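Local atomic coordinates of HMG-CoA Lyase (Bacillus subtilis subsp. subtilis, PDB entry 1YDO), a protein that belongs to the HMGL-like family, whose members are built on the TIM-barrel fold. Residues T252-Y257 / L288-L293; I9-P14 / D231-G236; I95-V100 / N135-A140. One frame throughout, in Å; residues are numbered along the deposited sequence.

Contact 1 (T252-Y257 / L288-L293)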
ATOM      1  N   THR A 252      -8.091  -0.291  -8.078  1.00 31.89           N
ATOM      2  CA  THR A 252      -8.317  -1.546  -8.780  1.00 31.09           C
ATOM      3  C   THR A 252      -7.080  -2.066  -9.491  1.00 30.39           C
ATOM      4  O   THR A 252      -6.759  -3.234  -9.372  1.00 31.38           O
ATOM      5  CB  THR A 252      -9.426  -1.411  -9.824  1.00 31.65           C
ATOM      6  OG1 THR A 252     -10.639  -1.002  -9.181  1.00 32.39           O
ATOM      7  CG2 THR A 252      -9.651  -2.736 -10.529  1.00 29.99           C
ATOM      8  N   GLU A 253      -6.398  -1.216 -10.247  1.00 29.84           N
ATOM      9  CA  GLU A 253      -5.223  -1.667 -10.963  1.00 30.27           C
ATOM     10  C   GLU A 253      -4.139  -2.145 -10.013  1.00 31.40           C
ATOM     11  O   GLU A 253      -3.446  -3.115 -10.303  1.00 32.98           O
ATOM     12  CB  GLU A 253      -4.685  -0.571 -11.879  1.00 30.82           C
ATOM     13  CG  GLU A 253      -4.439   0.761 -11.199  1.00 33.84           C
ATOM     14  CD  GLU A 253      -5.698   1.578 -11.028  1.00 33.30           C
ATOM     15  OE1 GLU A 253      -5.612   2.827 -11.043  1.00 33.16           O
ATOM     16  OE2 GLU A 253      -6.780   0.978 -10.885  1.00 37.18           O
ATOM     17  N   ASP A 254      -3.985  -1.487  -8.873  1.00 31.27           N
ATOM     18  CA  ASP A 254      -2.971  -1.914  -7.911  1.00 30.61           C
ATOM     19  C   ASP A 254      -3.311  -3.308  -7.406  1.00 28.59           C
ATOM     20  O   ASP A 254      -2.434  -4.132  -7.166  1.00 25.79           O
ATOM     21  CB  ASP A 254      -2.926  -0.941  -6.735  1.00 34.99           C
ATOM     22  CG  ASP A 254      -2.391   0.413  -7.124  1.00 38.85           C
ATOM     23  OD1 ASP A 254      -2.630   1.390  -6.378  1.00 40.48           O
ATOM     24  OD2 ASP A 254      -1.722   0.500  -8.180  1.00 42.14           O
ATOM     25  N   ILE A 255      -4.602  -3.548  -7.241  1.00 26.85           N
ATOM     26  CA  ILE A 255      -5.074  -4.825  -6.769  1.00 26.01           C
ATOM     27  C   ILE A 255      -4.854  -5.870  -7.842  1.00 26.69           C
ATOM     28  O   ILE A 255      -4.366  -6.957  -7.561  1.00 27.28           O
ATOM     29  CB  ILE A 255      -6.558  -4.772  -6.430  1.00 23.47           C
ATOM     30  CG1 ILE A 255      -6.766  -3.808  -5.278  1.00 21.76           C
ATOM     31  CG2 ILE A 255      -7.061  -6.150  -6.102  1.00 21.83           C
ATOM     32  CD1 ILE A 255      -8.181  -3.707  -4.854  1.00 22.83           C
ATOM     33  N   VAL A 256      -5.217  -5.536  -9.071  1.00 27.55           N
ATOM     34  CA  VAL A 256      -5.068  -6.456 -10.186  1.00 28.36           C
ATOM     35  C   VAL A 256      -3.600  -6.759 -10.415  1.00 29.74           C
ATOM     36  O   VAL A 256      -3.235  -7.901 -10.679  1.00 31.33           O
ATOM     37  CB  VAL A 256      -5.645  -5.871 -11.488  1.00 28.64           C
ATOM     38  CG1 VAL A 256      -5.350  -6.793 -12.642  1.00 28.84           C
ATOM     39  CG2 VAL A 256      -7.141  -5.673 -11.344  1.00 29.19           C
ATOM     40  N   TYR A 257      -2.752  -5.745 -10.310  1.00 29.21           N
ATOM     41  CA  TYR A 257      -1.339  -5.955 -10.538  1.00 30.73           C
ATOM     42  C   TYR A 257      -0.731  -6.921  -9.546  1.00 31.65           C
ATOM     43  O   TYR A 257      -0.196  -7.962  -9.920  1.00 32.05           O
ATOM     44  CB  TYR A 257      -0.576  -4.633 -10.476  1.00 33.50           C
ATOM     45  CG  TYR A 257       0.938  -4.797 -10.432  1.00 32.73           C
ATOM     46  CD1 TYR A 257       1.618  -4.915  -9.219  1.00 34.33           C
ATOM     47  CD2 TYR A 257       1.679  -4.864 -11.605  1.00 33.22           C
ATOM     48  CE1 TYR A 257       3.009  -5.105  -9.177  1.00 35.81           C
ATOM     49  CE2 TYR A 257       3.067  -5.049 -11.579  1.00 34.48           C
ATOM     50  CZ  TYR A 257       3.726  -5.171 -10.363  1.00 34.78           C
ATOM     51  OH  TYR A 257       5.090  -5.363 -10.330  1.00 35.28           O
ATOM     52  N   LEU A 288      -4.870  10.890  -9.416  1.00 37.93           N
ATOM     53  CA  LEU A 288      -5.437   9.837  -8.589  1.00 34.25           C
ATOM     54  C   LEU A 288      -4.332   9.156  -7.815  1.00 33.16           C
ATOM     55  O   LEU A 288      -3.201   9.046  -8.287  1.00 31.79           O
ATOM     56  CB  LEU A 288      -6.155   8.820  -9.451  1.00 34.38           C
ATOM     57  CG  LEU A 288      -7.626   9.113  -9.790  1.00 35.44           C
ATOM     58  CD1 LEU A 288      -7.958  10.591  -9.656  1.00 33.39           C
ATOM     59  CD2 LEU A 288      -7.894   8.617 -11.202  1.00 33.66           C
ATOM     60  N   PRO A 289      -4.654   8.664  -6.614  1.00 32.82           N
ATOM     61  CA  PRO A 289      -3.698   7.982  -5.734  1.00 33.45           C
ATOM     62  C   PRO A 289      -3.046   6.694  -6.258  1.00 33.40           C
ATOM     63  O   PRO A 289      -2.015   6.258  -5.736  1.00 32.83           O
ATOM     64  CB  PRO A 289      -4.523   7.735  -4.473  1.00 33.74           C
ATOM     65  CG  PRO A 289      -5.919   7.606  -4.998  1.00 32.09           C
ATOM     66  CD  PRO A 289      -5.983   8.730  -5.984  1.00 31.95           C
ATOM     67  N   SER A 290      -3.640   6.107  -7.293  1.00 32.16           N
ATOM     68  CA  SER A 290      -3.144   4.860  -7.862  1.00 31.29           C
ATOM     69  C   SER A 290      -1.647   4.870  -8.134  1.00 31.39           C
ATOM     70  O   SER A 290      -1.147   5.760  -8.800  1.00 30.63           O
ATOM     71  CB  SER A 290      -3.883   4.544  -9.155  1.00 31.12           C
ATOM     72  OG  SER A 290      -3.305   3.402  -9.755  1.00 30.54           O
ATOM     73  N   ARG A 291      -0.943   3.865  -7.621  1.00 31.57           N
ATOM     74  CA  ARG A 291       0.487   3.765  -7.815  1.00 32.87           C
ATOM     75  C   ARG A 291       0.812   3.301  -9.223  1.00 33.64           C
ATOM     76  O   ARG A 291       1.665   3.886  -9.878  1.00 34.50           O
ATOM     77  CB  ARG A 291       1.111   2.781  -6.833  1.00 33.71           C
ATOM     78  CG  ARG A 291       0.907   3.107  -5.373  1.00 35.78           C
ATOM     79  CD  ARG A 291       1.518   4.431  -4.980  1.00 38.26           C
ATOM     80  NE  ARG A 291       1.506   4.578  -3.532  1.00 41.71           N
ATOM     81  CZ  ARG A 291       1.811   5.701  -2.893  1.00 44.39           C
ATOM     82  NH1 ARG A 291       2.153   6.786  -3.583  1.00 44.72           N
ATOM     83  NH2 ARG A 291       1.779   5.734  -1.564  1.00 44.56           N
ATOM     84  N   ASN A 292       0.154   2.247  -9.698  1.00 33.79           N
ATOM     85  CA  ASN A 292       0.449   1.771 -11.049  1.00 34.62           C
ATOM     86  C   ASN A 292       0.044   2.763 -12.122  1.00 35.35           C
ATOM     87  O   ASN A 292       0.614   2.776 -13.210  1.00 33.59           O
ATOM     88  CB  ASN A 292      -0.204   0.422 -11.329  1.00 33.73           C
ATOM     89  CG  ASN A 292       0.583  -0.737 -10.728  1.00 34.87           C
ATOM     90  OD1 ASN A 292       0.445  -1.042  -9.546  1.00 33.59           O
ATOM     91  ND2 ASN A 292       1.435  -1.369 -11.540  1.00 33.49           N
ATOM     92  N   LEU A 293      -0.942   3.597 -11.827  1.00 36.96           N
ATOM     93  CA  LEU A 293      -1.337   4.574 -12.808  1.00 39.10           C
ATOM     94  C   LEU A 293      -0.156   5.506 -13.024  1.00 41.03           C
ATOM     95  O   LEU A 293       0.143   5.881 -14.155  1.00 42.03           O
ATOM     96  CB  LEU A 293      -2.547   5.371 -12.336  1.00 38.90           C
ATOM     97  CG  LEU A 293      -3.003   6.479 -13.293  1.00 38.61           C
ATOM     98  CD1 LEU A 293      -3.426   5.890 -14.635  1.00 38.94           C
ATOM     99  CD2 LEU A 293      -4.170   7.234 -12.678  1.00 39.89           C
TER
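The carboxylate of Asp254 overlaps the first turn of helix 291-296 and takes two consecutive backbone N-H groups, one on each oxygen. Arg291 N reaches OD1 of Asp254 at 3.2 Å, and Asn292 N reaches OD2 of Asp254 at 3.0 Å. Both bonds are nearly straight, and each oxygen offers its syn lone pair, so the two-point grip fixes the rotation of the group.

One residue earlier, Glu253 has CG between its backbone N and carbonyl carbon (chi1 53°), and the chain then bends at chi2. OE1 of Glu253 accepts from Ser290 OG at 2.7 Å, the hydroxyl lying above the carboxylate plane. The same OG of Ser290 accepts from Leu293 N at 3.1 Å, while OE2 of Glu253 is bonded to Gly235 N. Further along, the amide group of Asn292 lies over one face of the Tyr257 ring, the planes 43° apart and the side chains crossing at about a right angle. Arg291 points its guanidinium to the second subunit, where NH2 meets Pro289 O of that chain in a weak bond.

This is a helix N-cap: Ser290, just ahead of the last helix, caps it through Leu293 N, and a carboxylate of helix 252-261 covers further N-H groups of its first turn.

Contact 2 (I9-P14 / D231-G236)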
ATOM      1  N   ILE A   9     -12.493  -9.757  -8.713  1.00 31.22           N
ATOM      2  CA  ILE A   9     -12.476  -8.394  -8.210  1.00 30.36           C
ATOM      3  C   ILE A   9     -13.638  -7.604  -8.803  1.00 30.45           C
ATOM      4  O   ILE A   9     -13.890  -7.660 -10.006  1.00 30.07           O
ATOM      5  CB  ILE A   9     -11.187  -7.647  -8.580  1.00 31.05           C
ATOM      6  CG1 ILE A   9     -11.180  -7.355 -10.056  1.00 31.19           C
ATOM      7  CG2 ILE A   9      -9.954  -8.458  -8.213  1.00 28.15           C
ATOM      8  CD1 ILE A   9     -10.317  -6.200 -10.386  1.00 35.33           C
ATOM      9  N   LYS A  10     -14.327  -6.841  -7.958  1.00 31.41           N
ATOM     10  CA  LYS A  10     -15.466  -6.043  -8.396  1.00 29.65           C
ATOM     11  C   LYS A  10     -15.179  -4.539  -8.433  1.00 28.26           C
ATOM     12  O   LYS A  10     -14.730  -3.961  -7.453  1.00 28.80           O
ATOM     13  CB  LYS A  10     -16.655  -6.346  -7.483  1.00 30.70           C
ATOM     14  CG  LYS A  10     -16.966  -7.838  -7.431  1.00 31.87           C
ATOM     15  CD  LYS A  10     -18.342  -8.125  -6.860  1.00 33.24           C
ATOM     16  CE  LYS A  10     -18.695  -9.592  -7.017  1.00 33.13           C
ATOM     17  NZ  LYS A  10     -20.047  -9.873  -6.470  1.00 37.06           N
ATOM     18  N   GLU A  11     -15.440  -3.919  -9.576  1.00 27.65           N
ATOM     19  CA  GLU A  11     -15.223  -2.490  -9.747  1.00 28.15           C
ATOM     20  C   GLU A  11     -16.395  -1.688  -9.187  1.00 27.97           C
ATOM     21  O   GLU A  11     -17.546  -1.978  -9.506  1.00 27.86           O
ATOM     22  CB  GLU A  11     -15.068  -2.163 -11.233  1.00 29.09           C
ATOM     23  CG  GLU A  11     -14.930  -0.682 -11.511  1.00 30.80           C
ATOM     24  CD  GLU A  11     -13.668  -0.090 -10.899  1.00 33.16           C
ATOM     25  OE1 GLU A  11     -13.710   1.087 -10.482  1.00 32.67           O
ATOM     26  OE2 GLU A  11     -12.631  -0.790 -10.846  1.00 31.98           O
ATOM     27  N   VAL A  12     -16.112  -0.689  -8.350  1.00 28.22           N
ATOM     28  CA  VAL A  12     -17.173   0.158  -7.789  1.00 27.48           C
ATOM     29  C   VAL A  12     -16.834   1.632  -7.973  1.00 28.52           C
ATOM     30  O   VAL A  12     -17.409   2.496  -7.310  1.00 30.33           O
ATOM     31  CB  VAL A  12     -17.411  -0.092  -6.273  1.00 27.10           C
ATOM     32  CG1 VAL A  12     -17.915  -1.495  -6.056  1.00 25.13           C
ATOM     33  CG2 VAL A  12     -16.134   0.153  -5.481  1.00 25.05           C
ATOM     34  N   GLY A  13     -15.908   1.907  -8.886  1.00 27.61           N
ATOM     35  CA  GLY A  13     -15.492   3.271  -9.134  1.00 28.22           C
ATOM     36  C   GLY A  13     -16.584   4.197  -9.629  1.00 29.14           C
ATOM     37  O   GLY A  13     -16.804   5.290  -9.072  1.00 27.10           O
ATOM     38  N   PRO A  14     -17.296   3.792 -10.687  1.00 30.99           N
ATOM     39  CA  PRO A  14     -18.364   4.644 -11.213  1.00 31.89           C
ATOM     40  C   PRO A  14     -19.420   4.974 -10.171  1.00 33.53           C
ATOM     41  O   PRO A  14     -20.240   5.861 -10.367  1.00 36.13           O
ATOM     42  CB  PRO A  14     -18.915   3.832 -12.377  1.00 30.38           C
ATOM     43  CG  PRO A  14     -18.636   2.434 -11.986  1.00 31.97           C
ATOM     44  CD  PRO A  14     -17.249   2.505 -11.398  1.00 30.01           C
ATOM     45  N   ASP A 231     -13.385  -5.818  -3.699  1.00 29.31           N
ATOM     46  CA  ASP A 231     -13.921  -4.637  -4.351  1.00 28.15           C
ATOM     47  C   ASP A 231     -12.812  -3.645  -4.573  1.00 28.02           C
ATOM     48  O   ASP A 231     -11.924  -3.509  -3.733  1.00 29.60           O
ATOM     49  CB  ASP A 231     -14.992  -4.010  -3.473  1.00 28.10           C
ATOM     50  CG  ASP A 231     -16.255  -4.836  -3.431  1.00 28.78           C
ATOM     51  OD1 ASP A 231     -17.148  -4.506  -2.623  1.00 27.80           O
ATOM     52  OD2 ASP A 231     -16.354  -5.803  -4.215  1.00 30.06           O
ATOM     53  N   GLY A 232     -12.873  -2.947  -5.700  1.00 28.02           N
ATOM     54  CA  GLY A 232     -11.855  -1.960  -6.014  1.00 29.82           C
ATOM     55  C   GLY A 232     -12.403  -0.758  -6.760  1.00 29.67           C
ATOM     56  O   GLY A 232     -13.529  -0.781  -7.237  1.00 28.70           O
ATOM     57  N   SER A 233     -11.608   0.298  -6.860  1.00 30.35           N
ATOM     58  CA  SER A 233     -12.027   1.499  -7.564  1.00 31.56           C
ATOM     59  C   SER A 233     -10.952   1.910  -8.574  1.00 32.04           C
ATOM     60  O   SER A 233      -9.821   2.191  -8.198  1.00 32.86           O
ATOM     61  CB  SER A 233     -12.264   2.623  -6.565  1.00 30.92           C
ATOM     62  OG  SER A 233     -12.584   3.815  -7.255  1.00 33.35           O
ATOM     63  N   ALA A 234     -11.291   1.939  -9.856  1.00 32.60           N
ATOM     64  CA  ALA A 234     -10.302   2.305 -10.859  1.00 34.34           C
ATOM     65  C   ALA A 234      -9.604   3.626 -10.500  1.00 35.98           C
ATOM     66  O   ALA A 234     -10.260   4.634 -10.230  1.00 38.11           O
ATOM     67  CB  ALA A 234     -10.961   2.406 -12.236  1.00 32.30           C
ATOM     68  N   GLY A 235      -8.274   3.615 -10.484  1.00 35.53           N
ATOM     69  CA  GLY A 235      -7.525   4.824 -10.164  1.00 35.81           C
ATOM     70  C   GLY A 235      -7.497   5.213  -8.689  1.00 35.34           C
ATOM     71  O   GLY A 235      -6.686   6.042  -8.261  1.00 34.36           O
ATOM     72  N   GLY A 236      -8.370   4.605  -7.900  1.00 35.21           N
ATOM     73  CA  GLY A 236      -8.417   4.938  -6.494  1.00 36.26           C
ATOM     74  C   GLY A 236      -9.414   6.061  -6.263  1.00 37.29           C
ATOM     75  O   GLY A 236      -9.407   6.717  -5.218  1.00 37.93           O
TER
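Glu11 turns its carboxylate across to the backbone beyond strand 229-232. CG stands anti to the backbone N (chi1 176°), and a bend at chi2 (64°) swings CD toward Ala234. OE1 of Glu11 then accepts from Ala234 N at 2.6 Å on its syn lone pair, in an almost straight bond. A second donor, Gly13 N, comes to the same OE1 of Glu11 at 2.8 Å from above the carboxylate plane. Having no side chain, Gly13 lets the carboxylate lie close against its backbone, and its CA rests against Ser233 OG.

On the opposite face of the sheet, Lys10 and Asp231 cross obliquely. OD2 of Asp231 lies 3.3 Å from CB of Lys10, but the extended lysine runs on, leaving NZ of Lys10 5.9 Å from OD2 of Asp231. Each charge has its stronger partner outside the pair: Lys10 NZ forms a salt bridge with Glu173, and Asp231 OD2 one with Arg139.

Between these side chains the strands run parallel. Gly232 N donates to Lys10 O at 2.7 Å, and Val12 N to Gly232 O at 2.8 Å; CG2 of Val12 also packs on Gly232 O. The first and last strands of the barrel thus meet here, while Glu11 also bonds through its backbone to strand 44-49, completing the circle.

The chemistry implies a buried carboxylate well supplied with donors: two N-H groups on OE1 and the Thr252 hydroxyl on OE2 hold Glu11 in place, tying the start of helix 13-17 to the backbone that follows strand 229-232.

Contact 3 (I95-V100 / N135-A140); sequences INEACV and NLTTRA
With CG anti to the backbone N (chi1 172°), Glu97 extends its chain over the neighbouring strand, while Thr137 sets OG1 between its own backbone N and carbonyl carbon (chi1 53°). The two side chains cross at about a right angle, and Thr137 OG1 donates to Glu97 OE1 at 2.9 Å, meeting it on the anti side and somewhat out of the carboxylate plane. OE2 of Glu97 lies over the aliphatic start of Arg139, 3.3 Å from its CB. The extended arginine carries its guanidinium past, with NE of Arg139 4.7 Å from OE2 of Glu97, to a salt bridge with Asp231.

Beneath them the backbones pair in parallel: Ala98 N donates to Thr137 O at 3.0 Å, and Arg139 N to Ala98 O, also at 3.0 Å. On the other face CG2 of Val100 meets CB of Ala140 at 3.9 Å, and Ala98 CB touches CD2 of Leu136 at 4.3 Å.

The face bearing Glu97, Cys99 and Arg139 looks into the barrel, where Tyr44 OH bonds to Glu97 OE2. Val100 and Thr138 face outward onto helix 117-133, which links the two strands in a beta-alpha-beta crossover, and strand 76-80 flanks strand 97-103 on its far edge.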
ATOM      1  N   ILE A  95     -30.439  -2.956 -14.418  1.00 46.80           N
ATOM      2  CA  ILE A  95     -29.433  -3.493 -13.511  1.00 46.41           C
ATOM      3  C   ILE A  95     -29.609  -4.981 -13.285  1.00 45.35           C
ATOM      4  O   ILE A  95     -30.717  -5.433 -13.020  1.00 45.80           O
ATOM      5  CB  ILE A  95     -29.463  -2.781 -12.145  1.00 46.17           C
ATOM      6  CG1 ILE A  95     -28.747  -1.444 -12.254  1.00 47.34           C
ATOM      7  CG2 ILE A  95     -28.764  -3.616 -11.092  1.00 46.46           C
ATOM      8  CD1 ILE A  95     -29.362  -0.512 -13.268  1.00 48.07           C
ATOM      9  N   ASN A  96     -28.517  -5.735 -13.395  1.00 43.00           N
ATOM     10  CA  ASN A  96     -28.559  -7.174 -13.192  1.00 41.46           C
ATOM     11  C   ASN A  96     -28.570  -7.487 -11.696  1.00 42.24           C
ATOM     12  O   ASN A  96     -29.319  -8.348 -11.233  1.00 41.94           O
ATOM     13  CB  ASN A  96     -27.344  -7.847 -13.818  1.00 40.33           C
ATOM     14  CG  ASN A  96     -27.121  -7.426 -15.242  1.00 41.29           C
ATOM     15  OD1 ASN A  96     -28.013  -7.534 -16.068  1.00 44.01           O
ATOM     16  ND2 ASN A  96     -25.926  -6.930 -15.541  1.00 41.62           N
ATOM     17  N   GLU A  97     -27.733  -6.790 -10.932  1.00 42.10           N
ATOM     18  CA  GLU A  97     -27.666  -7.042  -9.500  1.00 41.90           C
ATOM     19  C   GLU A  97     -27.867  -5.791  -8.657  1.00 40.78           C
ATOM     20  O   GLU A  97     -27.327  -4.728  -8.944  1.00 40.36           O
ATOM     21  CB  GLU A  97     -26.327  -7.720  -9.138  1.00 42.79           C
ATOM     22  CG  GLU A  97     -26.064  -7.844  -7.630  1.00 45.34           C
ATOM     23  CD  GLU A  97     -25.026  -8.900  -7.271  1.00 46.44           C
ATOM     24  OE1 GLU A  97     -25.334 -10.110  -7.389  1.00 48.21           O
ATOM     25  OE2 GLU A  97     -23.907  -8.520  -6.859  1.00 47.32           O
ATOM     26  N   ALA A  98     -28.661  -5.941  -7.610  1.00 39.15           N
ATOM     27  CA  ALA A  98     -28.941  -4.846  -6.715  1.00 38.21           C
ATOM     28  C   ALA A  98     -28.125  -5.027  -5.453  1.00 37.20           C
ATOM     29  O   ALA A  98     -28.034  -6.128  -4.929  1.00 38.11           O
ATOM     30  CB  ALA A  98     -30.416  -4.827  -6.383  1.00 38.47           C
ATOM     31  N   CYS A  99     -27.529  -3.957  -4.954  1.00 37.96           N
ATOM     32  CA  CYS A  99     -26.732  -4.074  -3.741  1.00 38.79           C
ATOM     33  C   CYS A  99     -27.335  -3.277  -2.613  1.00 37.75           C
ATOM     34  O   CYS A  99     -27.291  -2.051  -2.632  1.00 38.50           O
ATOM     35  CB  CYS A  99     -25.322  -3.549  -3.986  1.00 40.27           C
ATOM     36  SG  CYS A  99     -24.550  -4.079  -5.529  1.00 44.46           S
ATOM     37  N   VAL A 100     -27.902  -3.948  -1.631  1.00 36.72           N
ATOM     38  CA  VAL A 100     -28.446  -3.202  -0.517  1.00 39.14           C
ATOM     39  C   VAL A 100     -27.289  -2.818   0.406  1.00 40.66           C
ATOM     40  O   VAL A 100     -26.155  -3.258   0.198  1.00 41.37           O
ATOM     41  CB  VAL A 100     -29.454  -4.029   0.263  1.00 40.00           C
ATOM     42  CG1 VAL A 100     -30.687  -4.249  -0.594  1.00 39.76           C
ATOM     43  CG2 VAL A 100     -28.824  -5.354   0.683  1.00 37.38           C
ATOM     44  N   ASN A 135     -36.129 -11.655 -10.404  1.00 59.09           N
ATOM     45  CA  ASN A 135     -35.047 -12.359 -11.082  1.00 58.83           C
ATOM     46  C   ASN A 135     -33.798 -11.503 -11.111  1.00 58.58           C
ATOM     47  O   ASN A 135     -33.148 -11.356 -12.155  1.00 58.85           O
ATOM     48  CB  ASN A 135     -35.426 -12.715 -12.518  1.00 59.73           C
ATOM     49  CG  ASN A 135     -36.702 -13.508 -12.597  1.00 61.92           C
ATOM     50  OD1 ASN A 135     -36.839 -14.549 -11.951  1.00 63.47           O
ATOM     51  ND2 ASN A 135     -37.651 -13.025 -13.393  1.00 62.09           N
ATOM     52  N   LEU A 136     -33.469 -10.934  -9.957  1.00 57.62           N
ATOM     53  CA  LEU A 136     -32.299 -10.071  -9.818  1.00 55.47           C
ATOM     54  C   LEU A 136     -31.413 -10.593  -8.700  1.00 54.74           C
ATOM     55  O   LEU A 136     -31.892 -10.881  -7.608  1.00 56.03           O
ATOM     56  CB  LEU A 136     -32.757  -8.657  -9.474  1.00 54.83           C
ATOM     57  CG  LEU A 136     -32.054  -7.539 -10.218  1.00 54.66           C
ATOM     58  CD1 LEU A 136     -32.275  -7.742 -11.705  1.00 54.19           C
ATOM     59  CD2 LEU A 136     -32.603  -6.194  -9.778  1.00 54.37           C
ATOM     60  N   THR A 137     -30.121 -10.720  -8.962  1.00 53.01           N
ATOM     61  CA  THR A 137     -29.213 -11.199  -7.928  1.00 51.04           C
ATOM     62  C   THR A 137     -28.956 -10.087  -6.926  1.00 47.99           C
ATOM     63  O   THR A 137     -28.805  -8.932  -7.306  1.00 47.27           O
ATOM     64  CB  THR A 137     -27.903 -11.634  -8.542  1.00 52.47           C
ATOM     65  OG1 THR A 137     -27.389 -10.569  -9.347  1.00 54.08           O
ATOM     66  CG2 THR A 137     -28.129 -12.857  -9.417  1.00 53.40           C
ATOM     67  N   THR A 138     -28.906 -10.432  -5.648  1.00 45.33           N
ATOM     68  CA  THR A 138     -28.689  -9.421  -4.631  1.00 43.16           C
ATOM     69  C   THR A 138     -27.359  -9.563  -3.929  1.00 41.70           C
ATOM     70  O   THR A 138     -26.801 -10.655  -3.832  1.00 40.40           O
ATOM     71  CB  THR A 138     -29.776  -9.463  -3.556  1.00 43.72           C
ATOM     72  OG1 THR A 138     -29.713 -10.723  -2.867  1.00 46.50           O
ATOM     73  CG2 THR A 138     -31.152  -9.264  -4.183  1.00 42.15           C
ATOM     74  N   ARG A 139     -26.880  -8.438  -3.410  1.00 40.48           N
ATOM     75  CA  ARG A 139     -25.621  -8.372  -2.694  1.00 38.94           C
ATOM     76  C   ARG A 139     -25.767  -7.343  -1.588  1.00 38.56           C
ATOM     77  O   ARG A 139     -26.366  -6.292  -1.804  1.00 38.45           O
ATOM     78  CB  ARG A 139     -24.523  -7.939  -3.649  1.00 37.87           C
ATOM     79  CG  ARG A 139     -23.156  -7.937  -3.045  1.00 35.40           C
ATOM     80  CD  ARG A 139     -22.252  -7.059  -3.861  1.00 34.37           C
ATOM     81  NE  ARG A 139     -20.856  -7.301  -3.551  1.00 35.15           N
ATOM     82  CZ  ARG A 139     -19.869  -6.492  -3.897  1.00 35.11           C
ATOM     83  NH1 ARG A 139     -20.141  -5.375  -4.560  1.00 34.25           N
ATOM     84  NH2 ARG A 139     -18.621  -6.821  -3.592  1.00 34.75           N
ATOM     85  N   ALA A 140     -25.216  -7.641  -0.414  1.00 39.22           N
ATOM     86  CA  ALA A 140     -25.296  -6.736   0.726  1.00 39.85           C
ATOM     87  C   ALA A 140     -23.951  -6.070   1.019  1.00 41.15           C
ATOM     88  O   ALA A 140     -22.889  -6.684   0.899  1.00 40.94           O
ATOM     89  CB  ALA A 140     -25.795  -7.489   1.964  1.00 39.62           C
TER

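Starting from the N terminus, the chain lays down strand 8-11 at once, and contact 2 does not close until strand 229-232 arrives beside it, more than two hundred residues later. Contact 3 is nested inside that long loop, joining neighbouring strands 97-103 and 137-143. Contact 1 follows in series, docking helix 252-261 against the start of the C-terminal helix. Contacts 2 and 3 lie about 17 Å apart between centres, yet meet within the barrel, where Lys10 CD packs against Arg139 NH2. Contact 1 adjoins contact 2 through Thr252 N, which probably bonds to Ser233 O, and lies across the chain's centre from contact 3.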